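Local coordinates for protein CT_858 (Chlamydia trachomatis, PDB 3DOR) that probably acts as a secreted serine endopeptidase, and belongs to a chlamydial protease family with a PDZ-like domain and an S41-type peptidase domain, at residues S257-L262 with L275-I280; F261-G266 with K546-Y551; L296-Y301 with L334-T339; V485-A490 with H533-F538. All coordinates share one frame; numbering follows the deposited sequence.

Contact 1 (S257-L262 with L275-I280); sequences STDGFL and LFRAYI
Arg277 sets CG anti to its backbone N (chi1 174°) and stays extended through to NE, so the side chain reaches straight across to the loop at 257-262. There the guanidinium takes two backbone carbonyls at its edge, close to its plane. NH1 donates to Asp259 O at 3.1 Å and to Leu262 O at 2.8 Å, the second nearly along the C=O axis; NH2 adds a weak bond to Leu262 O. Asp259, with CG beside its backbone N, crosses the arginine at about a right angle and lays OD2 against Arg277 CB, 3.5 Å away, rather than meeting the guanidinium. The loop holds an ST motif, in which Gly260 N donates to Ser257 OG. Water bridges Thr258 O to Arg277 N, and a second joins Thr258 OG1 to Leu275 O. The segment leading into strand 278-284 is thus tied to the loop before strand 268-271 largely through carbonyl oxygens, whose partial negative charge probably helps balance the arginine, and the nearby Asp259 carboxylate may add to this.

Contact 2 (F261-G266 with K546-Y551); sequences FLPVIG and KGYSEY
Phe261 adopts the crowded first torsion, CG between the backbone N and the carbonyl carbon (chi1 56°), which swings its ring toward the turn ahead of helix 549-564. Tyr548 answers with CG anti to its carbonyl carbon, and the two side chains cross at about a right angle. Their rings meet obliquely, planes at 40° and centroids 5.2 Å apart, with Phe261 CD1 reaching to 3.6 Å from Tyr548 CZ. The same face of the Tyr548 ring receives Leu262 CD2, set toward the rim, 4.2 Å from Tyr548 CG. Tyr548 is the N-cap residue of helix 549-564, and the apolar cluster around its ring joins the start of this last helix to the loop before strand 268-271. One turn further on, Tyr551 has CG anti to its backbone N (chi1 175°), and Leu262 CD2 also touches its CE2 at 4.0 Å. Leu262 CD2 thus touches both tyrosine rings, while both Leu262 and Tyr551 touch Leu460 of strand 457-461. Pro263 CG lies 3.3 Å from Gly547 O, and Pro263 CD packs obliquely on the Tyr548 ring. The Tyr548 hydroxyl is hydrogen-bonded to Tyr253 OH and Gln91 NE2. A water donates to both Phe261 O and Lys546 O, linking the two backbones beside the ring pair.

Contact 3 (L296-Y301 with L334-T339); sequences LRIPTY and LIIDQT
The Arg297 guanidinium has Pro299 CA over one face, toward the rim, and Thr339 O at its edge, while the Tyr301 ring takes Gln338 OE1 at its edge. These groups lie where two parallel strands of a beta-alpha-beta unit, 290-297 and 333-337, run out into loops in the peptidase family S41 region. Arg297 NH1 and NH2 both donate, end-on, to the single oxygen Thr339 O, at 2.8 Å for NH1. Arg297 and Asp337 lie side by side, and NH1 forms a salt bridge with Asp337 OD1 at 3.3 Å; NE is held by Ser257 O. The other carboxylate oxygen, Asp337 OD2, closes an Asx turn by accepting Thr339 N from above its plane, and its syn lone pair receives Thr339 OG1. The strands pair through hydrogen bonds from Leu296 N to Ile335 O, Asp337 N to Leu296 O and Ile298 N to Asp337 O. On the sheet face carrying Leu296 and Ile336, Ile336 CG2 meets Ile298 CD1 at 3.9 Å. Gln338 bends at chi2 (-137°) and crosses Tyr301 at about a right angle, its amide turned 73° from the ring. The Tyr301 hydroxyl donates to a lone pair of Gln338 OE1, 2.6 Å from OH.

Contact 4 (V485-A490 with H533-F538); sequences VGTRTA and HIDLPF
Val485 and Leu536 lie side by side and point the same way, so that Val485 CG1, anti to its backbone N (chi1 -177°), rests 3.8 Å from Leu536 CD1. The other valine branch, CG2, faces Ile534 CB more loosely, and all three residues also contact helix 549-564: Val485 and Ile534 touch Leu558, and Leu536 meets Tyr551 and Val555. The backbones that carry these side chains pair in parallel: the short strand 534-535 runs alongside strand 483-486 and forms an outermost strand of the mixed sheet within the chain. Gly486 pairs through both its N-H and its C=O. Its N donates to Ile534 O at 3.1 Å, nearly along the C=O axis, and its O accepts Leu536 N at 2.7 Å from above the carbonyl plane. Gly486 has phi 129°, a backbone conformation readily reached by glycine. Past the glycine, Thr487 crosses Pro537 at about a right angle. Its CG2, anti to the carbonyl carbon, touches Pro537 CA at 3.7 Å and also lies against CB of that ring. Asp535 extends with CG anti to its backbone N, and its OD2 receives a hydrogen bond from a water that also accepts from Arg488 N.

How the contacts relate
Contacts 1, 3 and 4 all reach the same mixed sheet, contact 1 near strand 278-284, contact 3 in its interior and contact 4 at strand 534-535. The centres of contacts 1 and 3 are about 8 Å apart, and Arg297 NE is hydrogen-bonded to Ser257 O at 2.7 Å, so Arg277 and Arg297 both bond to backbone carbonyls of the 257-262 loop. Contact 2 shares Phe261 and Leu262 with contact 1, and its loop encloses contacts 3 and 4 along the chain. Phe538 of contact 4 joins it to contacts 1 and 2: Phe261 CE1 lies 3.5 Å from Phe538 CZ, and Tyr548 and Tyr551 meet the same ring. Contacts 3 and 4 do not touch, their nearest atoms being about 5 Å apart.

Contact 1 (S257-L262 with L275-I280)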
loop_
_atom_site.group_PDB
_atom_site.type_symbol
_atom_site.label_atom_id
_atom_site.label_comp_id
_atom_site.label_asym_id
_atom_site.label_seq_id
_atom_site.Cartn_x
_atom_site.Cartn_y
_atom_site.Cartn_z
ATOM N N SER B 257 -7.736 -24.281 -2.303
ATOM C CA SER B 257 -8.543 -24.881 -3.364
ATOM C C SER B 257 -10.026 -24.921 -2.980
ATOM O O SER B 257 -10.386 -25.359 -1.885
ATOM C CB SER B 257 -8.053 -26.303 -3.663
ATOM O OG SER B 257 -9.069 -27.076 -4.281
ATOM N N THR B 258 -10.886 -24.475 -3.891
ATOM C CA THR B 258 -12.323 -24.456 -3.626
ATOM C C THR B 258 -12.900 -25.835 -3.331
ATOM O O THR B 258 -13.660 -26.008 -2.379
ATOM C CB THR B 258 -13.108 -23.830 -4.819
ATOM O OG1 THR B 258 -12.734 -22.461 -4.958
ATOM C CG2 THR B 258 -14.611 -23.889 -4.581
ATOM N N ASP B 259 -12.536 -26.822 -4.139
ATOM C CA ASP B 259 -13.067 -28.169 -3.962
ATOM C C ASP B 259 -12.315 -29.065 -2.992
ATOM O O ASP B 259 -12.888 -30.001 -2.444
ATOM C CB ASP B 259 -13.175 -28.875 -5.319
ATOM C CG ASP B 259 -14.351 -28.376 -6.142
ATOM O OD1 ASP B 259 -14.433 -28.699 -7.346
ATOM O OD2 ASP B 259 -15.206 -27.670 -5.578
ATOM N N GLY B 260 -11.038 -28.799 -2.762
ATOM C CA GLY B 260 -10.322 -29.669 -1.847
ATOM C C GLY B 260 -10.087 -31.013 -2.512
ATOM O O GLY B 260 -10.216 -31.145 -3.741
ATOM N N PHE B 261 -9.787 -32.027 -1.712
ATOM C CA PHE B 261 -9.468 -33.336 -2.268
ATOM C C PHE B 261 -10.300 -34.499 -1.761
ATOM O O PHE B 261 -10.044 -35.641 -2.119
ATOM C CB PHE B 261 -7.989 -33.618 -2.007
ATOM C CG PHE B 261 -7.607 -33.524 -0.552
ATOM C CD1 PHE B 261 -7.847 -34.584 0.315
ATOM C CD2 PHE B 261 -7.025 -32.370 -0.048
ATOM C CE1 PHE B 261 -7.512 -34.494 1.666
ATOM C CE2 PHE B 261 -6.686 -32.267 1.303
ATOM C CZ PHE B 261 -6.931 -33.335 2.161
ATOM N N LEU B 262 -11.294 -34.220 -0.934
ATOM C CA LEU B 262 -12.139 -35.276 -0.403
ATOM C C LEU B 262 -13.307 -35.648 -1.323
ATOM O O LEU B 262 -14.015 -34.776 -1.843
ATOM C CB LEU B 262 -12.687 -34.862 0.961
ATOM C CG LEU B 262 -11.624 -34.509 2.005
ATOM C CD1 LEU B 262 -12.295 -33.962 3.245
ATOM C CD2 LEU B 262 -10.793 -35.756 2.334
ATOM N N LEU B 275 -20.209 -20.509 -5.752
ATOM C CA LEU B 275 -18.785 -20.436 -5.461
ATOM C C LEU B 275 -18.279 -21.544 -4.528
ATOM O O LEU B 275 -17.178 -22.060 -4.710
ATOM C CB LEU B 275 -18.483 -19.068 -4.840
ATOM C CG LEU B 275 -17.582 -18.063 -5.566
ATOM C CD1 LEU B 275 -17.873 -18.025 -7.061
ATOM C CD2 LEU B 275 -17.797 -16.693 -4.940
ATOM N N PHE B 276 -19.082 -21.897 -3.530
ATOM C CA PHE B 276 -18.705 -22.922 -2.557
ATOM C C PHE B 276 -19.059 -24.343 -2.972
ATOM O O PHE B 276 -20.080 -24.581 -3.617
ATOM C CB PHE B 276 -19.411 -22.701 -1.205
ATOM C CG PHE B 276 -19.020 -21.444 -0.489
ATOM C CD1 PHE B 276 -19.698 -20.256 -0.719
ATOM C CD2 PHE B 276 -17.999 -21.464 0.457
ATOM C CE1 PHE B 276 -19.364 -19.087 -0.007
ATOM C CE2 PHE B 276 -17.656 -20.307 1.172
ATOM C CZ PHE B 276 -18.340 -19.118 0.941
ATOM N N ARG B 277 -18.224 -25.296 -2.581
ATOM C CA ARG B 277 -18.552 -26.688 -2.838
ATOM C C ARG B 277 -19.437 -27.039 -1.634
ATOM O O ARG B 277 -18.999 -26.965 -0.481
ATOM C CB ARG B 277 -17.311 -27.589 -2.833
ATOM C CG ARG B 277 -17.683 -29.065 -2.961
ATOM C CD ARG B 277 -16.487 -30.000 -3.082
ATOM N NE ARG B 277 -16.939 -31.380 -3.232
ATOM C CZ ARG B 277 -16.171 -32.449 -3.059
ATOM N NH1 ARG B 277 -14.896 -32.312 -2.728
ATOM N NH2 ARG B 277 -16.685 -33.660 -3.198
ATOM N N ALA B 278 -20.683 -27.403 -1.894
ATOM C CA ALA B 278 -21.588 -27.735 -0.814
ATOM C C ALA B 278 -22.679 -28.656 -1.319
ATOM O O ALA B 278 -23.200 -28.471 -2.427
ATOM C CB ALA B 278 -22.197 -26.457 -0.242
ATOM N N TYR B 279 -23.027 -29.647 -0.510
ATOM C CA TYR B 279 -24.056 -30.582 -0.904
ATOM C C TYR B 279 -24.636 -31.288 0.299
ATOM O O TYR B 279 -24.216 -31.064 1.436
ATOM C CB TYR B 279 -23.481 -31.604 -1.901
ATOM C CG TYR B 279 -22.373 -32.476 -1.346
ATOM C CD1 TYR B 279 -22.666 -33.636 -0.635
ATOM C CD2 TYR B 279 -21.027 -32.124 -1.510
ATOM C CE1 TYR B 279 -21.657 -34.429 -0.095
ATOM C CE2 TYR B 279 -20.006 -32.913 -0.973
ATOM C CZ TYR B 279 -20.333 -34.061 -0.265
ATOM O OH TYR B 279 -19.344 -34.837 0.292
ATOM N N ILE B 280 -25.628 -32.126 0.039
ATOM C CA ILE B 280 -26.280 -32.903 1.073
ATOM C C ILE B 280 -26.257 -34.338 0.585
ATOM O O ILE B 280 -26.585 -34.590 -0.571
ATOM C CB ILE B 280 -27.749 -32.482 1.263
ATOM C CG1 ILE B 280 -27.831 -31.023 1.708
ATOM C CG2 ILE B 280 -28.408 -33.367 2.297
ATOM C CD1 ILE B 280 -29.263 -30.544 1.954
HETATM O O HOH W 1 -15.719 -24.546 -1.318
HETATM O O HOH W 2 -14.990 -20.925 -5.883
HETATM O O HOH W 3 -16.786 -34.275 0.153
#

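Contact 2 (F261-G266 with K546-Y551)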
loop_
_atom_site.group_PDB
_atom_site.type_symbol
_atom_site.label_atom_id
_atom_site.label_comp_id
_atom_site.label_asym_id
_atom_site.label_seq_id
_atom_site.Cartn_x
_atom_site.Cartn_y
_atom_site.Cartn_z
ATOM N N PHE B 261 -9.787 -32.027 -1.712
ATOM C CA PHE B 261 -9.468 -33.336 -2.268
ATOM C C PHE B 261 -10.300 -34.499 -1.761
ATOM O O PHE B 261 -10.044 -35.641 -2.119
ATOM C CB PHE B 261 -7.989 -33.618 -2.007
ATOM C CG PHE B 261 -7.607 -33.524 -0.552
ATOM C CD1 PHE B 261 -7.847 -34.584 0.315
ATOM C CD2 PHE B 261 -7.025 -32.370 -0.048
ATOM C CE1 PHE B 261 -7.512 -34.494 1.666
ATOM C CE2 PHE B 261 -6.686 -32.267 1.303
ATOM C CZ PHE B 261 -6.931 -33.335 2.161
ATOM N N LEU B 262 -11.294 -34.220 -0.934
ATOM C CA LEU B 262 -12.139 -35.276 -0.403
ATOM C C LEU B 262 -13.307 -35.648 -1.323
ATOM O O LEU B 262 -14.015 -34.776 -1.843
ATOM C CB LEU B 262 -12.687 -34.862 0.961
ATOM C CG LEU B 262 -11.624 -34.509 2.005
ATOM C CD1 LEU B 262 -12.295 -33.962 3.245
ATOM C CD2 LEU B 262 -10.793 -35.756 2.334
ATOM N N PRO B 263 -13.501 -36.955 -1.561
ATOM C CA PRO B 263 -14.606 -37.403 -2.419
ATOM C C PRO B 263 -15.932 -37.270 -1.663
ATOM O O PRO B 263 -15.932 -37.110 -0.441
ATOM C CB PRO B 263 -14.232 -38.857 -2.744
ATOM C CG PRO B 263 -13.348 -39.266 -1.607
ATOM C CD PRO B 263 -12.532 -38.040 -1.328
ATOM N N VAL B 264 -17.060 -37.321 -2.369
ATOM C CA VAL B 264 -18.355 -37.181 -1.703
ATOM C C VAL B 264 -18.516 -38.253 -0.642
ATOM O O VAL B 264 -18.062 -39.382 -0.818
ATOM C CB VAL B 264 -19.538 -37.249 -2.712
ATOM C CG1 VAL B 264 -19.378 -36.168 -3.756
ATOM C CG2 VAL B 264 -19.592 -38.606 -3.380
ATOM N N ILE B 265 -19.165 -37.893 0.461
ATOM C CA ILE B 265 -19.358 -38.811 1.574
ATOM C C ILE B 265 -20.471 -39.838 1.361
ATOM O O ILE B 265 -20.562 -40.827 2.089
ATOM C CB ILE B 265 -19.629 -38.016 2.876
ATOM C CG1 ILE B 265 -20.936 -37.220 2.741
ATOM C CG2 ILE B 265 -18.453 -37.078 3.153
ATOM C CD1 ILE B 265 -21.298 -36.385 3.953
ATOM N N GLY B 266 -21.310 -39.610 0.361
ATOM C CA GLY B 266 -22.390 -40.539 0.093
ATOM C C GLY B 266 -23.212 -40.077 -1.090
ATOM O O GLY B 266 -22.872 -39.072 -1.715
ATOM N N LYS B 546 -6.190 -42.121 -3.615
ATOM C CA LYS B 546 -7.023 -40.942 -3.410
ATOM C C LYS B 546 -8.479 -41.185 -3.042
ATOM O O LYS B 546 -9.331 -40.351 -3.341
ATOM C CB LYS B 546 -6.964 -40.067 -4.661
ATOM C CG LYS B 546 -5.585 -39.508 -4.905
ATOM C CD LYS B 546 -5.307 -39.294 -6.381
ATOM C CE LYS B 546 -6.019 -38.091 -6.929
ATOM N NZ LYS B 546 -5.482 -37.772 -8.282
ATOM N N GLY B 547 -8.763 -42.307 -2.388
ATOM C CA GLY B 547 -10.129 -42.606 -2.003
ATOM C C GLY B 547 -10.506 -42.127 -0.610
ATOM O O GLY B 547 -11.670 -41.822 -0.360
ATOM N N TYR B 548 -9.530 -42.063 0.292
ATOM C CA TYR B 548 -9.763 -41.629 1.670
ATOM C C TYR B 548 -10.976 -42.326 2.276
ATOM O O TYR B 548 -11.713 -41.730 3.075
ATOM C CB TYR B 548 -9.976 -40.111 1.734
ATOM C CG TYR B 548 -8.860 -39.311 1.111
ATOM C CD1 TYR B 548 -8.860 -39.036 -0.253
ATOM C CD2 TYR B 548 -7.767 -38.892 1.872
ATOM C CE1 TYR B 548 -7.802 -38.373 -0.856
ATOM C CE2 TYR B 548 -6.687 -38.224 1.280
ATOM C CZ TYR B 548 -6.715 -37.975 -0.086
ATOM O OH TYR B 548 -5.642 -37.366 -0.692
ATOM N N SER B 549 -11.186 -43.586 1.912
ATOM C CA SER B 549 -12.344 -44.302 2.418
ATOM C C SER B 549 -12.235 -44.587 3.902
ATOM O O SER B 549 -13.241 -44.586 4.602
ATOM C CB SER B 549 -12.581 -45.600 1.616
ATOM O OG SER B 549 -11.520 -46.521 1.775
ATOM N N GLU B 550 -11.024 -44.819 4.399
ATOM C CA GLU B 550 -10.864 -45.075 5.825
ATOM C C GLU B 550 -11.150 -43.792 6.603
ATOM O O GLU B 550 -11.891 -43.799 7.586
ATOM C CB GLU B 550 -9.455 -45.586 6.136
ATOM C CG GLU B 550 -9.101 -46.869 5.407
ATOM C CD GLU B 550 -7.873 -47.563 5.975
ATOM O OE1 GLU B 550 -7.048 -46.893 6.635
ATOM O OE2 GLU B 550 -7.731 -48.786 5.745
ATOM N N TYR B 551 -10.556 -42.694 6.156
ATOM C CA TYR B 551 -10.766 -41.399 6.787
ATOM C C TYR B 551 -12.268 -41.073 6.765
ATOM O O TYR B 551 -12.880 -40.808 7.804
ATOM C CB TYR B 551 -9.994 -40.330 6.014
ATOM C CG TYR B 551 -10.217 -38.908 6.487
ATOM C CD1 TYR B 551 -9.514 -38.397 7.582
ATOM C CD2 TYR B 551 -11.106 -38.058 5.817
ATOM C CE1 TYR B 551 -9.682 -37.071 7.997
ATOM C CE2 TYR B 551 -11.286 -36.731 6.224
ATOM C CZ TYR B 551 -10.567 -36.243 7.309
ATOM O OH TYR B 551 -10.694 -34.923 7.682
HETATM O O HOH W 4 -10.100 -37.761 -4.168
#

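Contact 3 (L296-Y301 with L334-T339)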
loop_
_atom_site.group_PDB
_atom_site.type_symbol
_atom_site.label_atom_id
_atom_site.label_comp_id
_atom_site.label_asym_id
_atom_site.label_seq_id
_atom_site.Cartn_x
_atom_site.Cartn_y
_atom_site.Cartn_z
ATOM N N LEU B 296 -19.873 -28.979 3.520
ATOM C CA LEU B 296 -19.498 -27.655 3.055
ATOM C C LEU B 296 -17.992 -27.491 3.216
ATOM O O LEU B 296 -17.446 -27.842 4.249
ATOM C CB LEU B 296 -20.222 -26.596 3.894
ATOM C CG LEU B 296 -19.935 -25.102 3.687
ATOM C CD1 LEU B 296 -18.565 -24.750 4.222
ATOM C CD2 LEU B 296 -20.030 -24.757 2.216
ATOM N N ARG B 297 -17.315 -26.982 2.193
ATOM C CA ARG B 297 -15.877 -26.749 2.316
ATOM C C ARG B 297 -15.641 -25.240 2.342
ATOM O O ARG B 297 -16.178 -24.517 1.497
ATOM C CB ARG B 297 -15.106 -27.377 1.141
ATOM C CG ARG B 297 -13.608 -27.031 1.137
ATOM C CD ARG B 297 -12.785 -27.770 0.061
ATOM N NE ARG B 297 -11.486 -27.114 -0.091
ATOM C CZ ARG B 297 -10.552 -27.073 0.861
ATOM N NH1 ARG B 297 -10.748 -27.670 2.032
ATOM N NH2 ARG B 297 -9.449 -26.369 0.673
ATOM N N ILE B 298 -14.900 -24.757 3.339
ATOM C CA ILE B 298 -14.559 -23.329 3.418
ATOM C C ILE B 298 -13.102 -23.379 2.972
ATOM O O ILE B 298 -12.237 -23.832 3.719
ATOM C CB ILE B 298 -14.669 -22.779 4.869
ATOM C CG1 ILE B 298 -16.114 -22.869 5.361
ATOM C CG2 ILE B 298 -14.210 -21.326 4.918
ATOM C CD1 ILE B 298 -16.309 -22.372 6.806
ATOM N N PRO B 299 -12.811 -22.918 1.745
ATOM C CA PRO B 299 -11.453 -22.941 1.198
ATOM C C PRO B 299 -10.459 -21.872 1.645
ATOM O O PRO B 299 -9.252 -22.136 1.734
ATOM C CB PRO B 299 -11.711 -22.917 -0.309
ATOM C CG PRO B 299 -12.849 -21.949 -0.410
ATOM C CD PRO B 299 -13.752 -22.308 0.780
ATOM N N THR B 300 -10.953 -20.673 1.918
ATOM C CA THR B 300 -10.088 -19.579 2.339
ATOM C C THR B 300 -10.923 -18.530 3.051
ATOM O O THR B 300 -12.150 -18.510 2.901
ATOM C CB THR B 300 -9.421 -18.901 1.126
ATOM O OG1 THR B 300 -8.681 -17.759 1.569
ATOM C CG2 THR B 300 -10.480 -18.438 0.121
ATOM N N TYR B 301 -10.268 -17.672 3.831
ATOM C CA TYR B 301 -10.977 -16.609 4.515
ATOM C C TYR B 301 -10.707 -15.254 3.870
ATOM O O TYR B 301 -11.140 -14.215 4.366
ATOM C CB TYR B 301 -10.664 -16.606 6.018
ATOM C CG TYR B 301 -11.243 -17.830 6.713
ATOM C CD1 TYR B 301 -10.439 -18.928 7.021
ATOM C CD2 TYR B 301 -12.612 -17.924 6.988
ATOM C CE1 TYR B 301 -10.979 -20.097 7.578
ATOM C CE2 TYR B 301 -13.165 -19.099 7.551
ATOM C CZ TYR B 301 -12.339 -20.176 7.835
ATOM O OH TYR B 301 -12.857 -21.351 8.338
ATOM N N LEU B 334 -23.871 -31.217 10.056
ATOM C CA LEU B 334 -23.108 -30.577 9.000
ATOM C C LEU B 334 -21.611 -30.851 9.124
ATOM O O LEU B 334 -21.023 -30.675 10.194
ATOM C CB LEU B 334 -23.329 -29.064 9.077
ATOM C CG LEU B 334 -23.118 -28.085 7.908
ATOM C CD1 LEU B 334 -22.449 -26.844 8.463
ATOM C CD2 LEU B 334 -22.307 -28.669 6.775
ATOM N N ILE B 335 -21.000 -31.271 8.024
ATOM C CA ILE B 335 -19.567 -31.495 8.000
ATOM C C ILE B 335 -18.951 -30.310 7.263
ATOM O O ILE B 335 -19.364 -29.978 6.145
ATOM C CB ILE B 335 -19.191 -32.784 7.251
ATOM C CG1 ILE B 335 -19.720 -34.011 8.011
ATOM C CG2 ILE B 335 -17.668 -32.872 7.110
ATOM C CD1 ILE B 335 -19.549 -35.308 7.250
ATOM N N ILE B 336 -17.980 -29.658 7.894
ATOM C CA ILE B 336 -17.298 -28.526 7.279
ATOM C C ILE B 336 -15.847 -28.912 7.017
ATOM O O ILE B 336 -15.081 -29.163 7.960
ATOM C CB ILE B 336 -17.340 -27.279 8.202
ATOM C CG1 ILE B 336 -18.781 -26.781 8.340
ATOM C CG2 ILE B 336 -16.435 -26.168 7.645
ATOM C CD1 ILE B 336 -18.923 -25.575 9.252
ATOM N N ASP B 337 -15.472 -28.987 5.744
ATOM C CA ASP B 337 -14.101 -29.322 5.398
ATOM C C ASP B 337 -13.339 -28.005 5.349
ATOM O O ASP B 337 -13.577 -27.176 4.478
ATOM C CB ASP B 337 -14.029 -30.009 4.034
ATOM C CG ASP B 337 -12.595 -30.169 3.538
ATOM O OD1 ASP B 337 -12.412 -30.469 2.340
ATOM O OD2 ASP B 337 -11.653 -29.995 4.351
ATOM N N GLN B 338 -12.426 -27.806 6.288
ATOM C CA GLN B 338 -11.665 -26.573 6.318
ATOM C C GLN B 338 -10.162 -26.819 6.141
ATOM O O GLN B 338 -9.350 -25.946 6.449
ATOM C CB GLN B 338 -11.919 -25.854 7.641
ATOM C CG GLN B 338 -11.516 -24.420 7.613
ATOM C CD GLN B 338 -10.788 -23.985 8.859
ATOM O OE1 GLN B 338 -10.906 -22.836 9.269
ATOM N NE2 GLN B 338 -10.011 -24.888 9.457
ATOM N N THR B 339 -9.798 -28.004 5.652
ATOM C CA THR B 339 -8.389 -28.348 5.435
ATOM C C THR B 339 -7.746 -27.498 4.335
ATOM O O THR B 339 -8.448 -26.915 3.514
ATOM C CB THR B 339 -8.238 -29.827 5.030
ATOM O OG1 THR B 339 -9.014 -30.084 3.851
ATOM C CG2 THR B 339 -8.725 -30.738 6.143
#

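Contact 4 (V485-A490 with H533-F538)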
loop_
_atom_site.group_PDB
_atom_site.type_symbol
_atom_site.label_atom_id
_atom_site.label_comp_id
_atom_site.label_asym_id
_atom_site.label_seq_id
_atom_site.Cartn_x
_atom_site.Cartn_y
_atom_site.Cartn_z
ATOM N N VAL B 485 -12.157 -32.575 13.966
ATOM C CA VAL B 485 -11.520 -33.823 13.562
ATOM C C VAL B 485 -10.412 -33.643 12.524
ATOM O O VAL B 485 -10.510 -32.783 11.659
ATOM C CB VAL B 485 -12.593 -34.777 12.979
ATOM C CG1 VAL B 485 -11.984 -36.120 12.612
ATOM C CG2 VAL B 485 -13.719 -34.949 13.991
ATOM N N GLY B 486 -9.365 -34.464 12.617
ATOM C CA GLY B 486 -8.269 -34.400 11.662
ATOM C C GLY B 486 -6.921 -34.321 12.353
ATOM O O GLY B 486 -6.640 -35.081 13.290
ATOM N N THR B 487 -6.071 -33.415 11.883
ATOM C CA THR B 487 -4.776 -33.231 12.511
ATOM C C THR B 487 -4.584 -31.762 12.889
ATOM O O THR B 487 -5.162 -30.859 12.264
ATOM C CB THR B 487 -3.597 -33.736 11.606
ATOM O OG1 THR B 487 -3.657 -33.135 10.305
ATOM C CG2 THR B 487 -3.666 -35.261 11.461
ATOM N N ARG B 488 -3.784 -31.550 13.934
ATOM C CA ARG B 488 -3.462 -30.236 14.482
ATOM C C ARG B 488 -3.153 -29.189 13.412
ATOM O O ARG B 488 -2.421 -29.464 12.454
ATOM C CB ARG B 488 -2.265 -30.389 15.439
ATOM C CG ARG B 488 -1.760 -29.120 16.091
ATOM C CD ARG B 488 -0.506 -29.406 16.960
ATOM N NE ARG B 488 -0.788 -30.318 18.073
ATOM C CZ ARG B 488 -1.286 -29.947 19.249
ATOM N NH1 ARG B 488 -1.560 -28.673 19.493
ATOM N NH2 ARG B 488 -1.539 -30.859 20.181
ATOM N N THR B 489 -3.697 -27.983 13.587
ATOM C CA THR B 489 -3.464 -26.898 12.637
ATOM C C THR B 489 -2.031 -26.348 12.759
ATOM O O THR B 489 -1.333 -26.601 13.751
ATOM C CB THR B 489 -4.510 -25.753 12.827
ATOM O OG1 THR B 489 -4.381 -25.186 14.136
ATOM C CG2 THR B 489 -5.950 -26.300 12.659
ATOM N N ALA B 490 -1.602 -25.596 11.748
ATOM C CA ALA B 490 -0.247 -25.045 11.687
ATOM C C ALA B 490 0.204 -24.147 12.831
ATOM O O ALA B 490 1.307 -24.306 13.352
ATOM C CB ALA B 490 -0.053 -24.313 10.373
ATOM N N HIS B 533 -10.440 -32.750 18.477
ATOM C CA HIS B 533 -10.979 -33.589 19.546
ATOM C C HIS B 533 -10.516 -34.996 19.182
ATOM O O HIS B 533 -10.082 -35.755 20.034
ATOM C CB HIS B 533 -12.514 -33.598 19.546
ATOM C CG HIS B 533 -13.136 -32.319 20.001
ATOM N ND1 HIS B 533 -13.335 -32.021 21.335
ATOM C CD2 HIS B 533 -13.648 -31.280 19.300
ATOM C CE1 HIS B 533 -13.953 -30.856 21.433
ATOM N NE2 HIS B 533 -14.154 -30.387 20.214
ATOM N N ILE B 534 -10.617 -35.329 17.897
ATOM C CA ILE B 534 -10.234 -36.650 17.415
ATOM C C ILE B 534 -9.093 -36.566 16.401
ATOM O O ILE B 534 -9.258 -35.998 15.323
ATOM C CB ILE B 534 -11.427 -37.371 16.720
ATOM C CG1 ILE B 534 -12.646 -37.446 17.651
ATOM C CG2 ILE B 534 -10.992 -38.755 16.265
ATOM C CD1 ILE B 534 -12.424 -38.223 18.927
ATOM N N ASP B 535 -7.943 -37.138 16.744
ATOM C CA ASP B 535 -6.807 -37.128 15.837
ATOM C C ASP B 535 -7.071 -38.184 14.772
ATOM O O ASP B 535 -7.158 -39.362 15.076
ATOM C CB ASP B 535 -5.521 -37.442 16.590
ATOM C CG ASP B 535 -4.308 -37.401 15.690
ATOM O OD1 ASP B 535 -3.984 -38.434 15.068
ATOM O OD2 ASP B 535 -3.684 -36.331 15.585
ATOM N N LEU B 536 -7.207 -37.747 13.525
ATOM C CA LEU B 536 -7.507 -38.643 12.419
ATOM C C LEU B 536 -6.631 -38.315 11.220
ATOM O O LEU B 536 -7.045 -37.575 10.323
ATOM C CB LEU B 536 -8.969 -38.479 12.013
ATOM C CG LEU B 536 -9.860 -39.655 11.614
ATOM C CD1 LEU B 536 -10.885 -39.132 10.625
ATOM C CD2 LEU B 536 -9.075 -40.808 11.012
ATOM N N PRO B 537 -5.402 -38.845 11.194
ATOM C CA PRO B 537 -4.507 -38.579 10.067
ATOM C C PRO B 537 -4.910 -39.404 8.856
ATOM O O PRO B 537 -5.705 -40.331 8.970
ATOM C CB PRO B 537 -3.138 -38.990 10.612
ATOM C CG PRO B 537 -3.488 -40.160 11.518
ATOM C CD PRO B 537 -4.727 -39.636 12.244
ATOM N N PHE B 538 -4.377 -39.060 7.692
ATOM C CA PHE B 538 -4.662 -39.817 6.472
ATOM C C PHE B 538 -3.691 -41.004 6.434
ATOM O O PHE B 538 -2.491 -40.829 6.640
ATOM C CB PHE B 538 -4.454 -38.937 5.236
ATOM C CG PHE B 538 -5.412 -37.773 5.150
ATOM C CD1 PHE B 538 -4.934 -36.472 4.978
ATOM C CD2 PHE B 538 -6.795 -37.978 5.240
ATOM C CE1 PHE B 538 -5.819 -35.385 4.901
ATOM C CE2 PHE B 538 -7.690 -36.899 5.164
ATOM C CZ PHE B 538 -7.203 -35.601 4.995
HETATM O O HOH W 5 -2.874 -34.041 15.357
#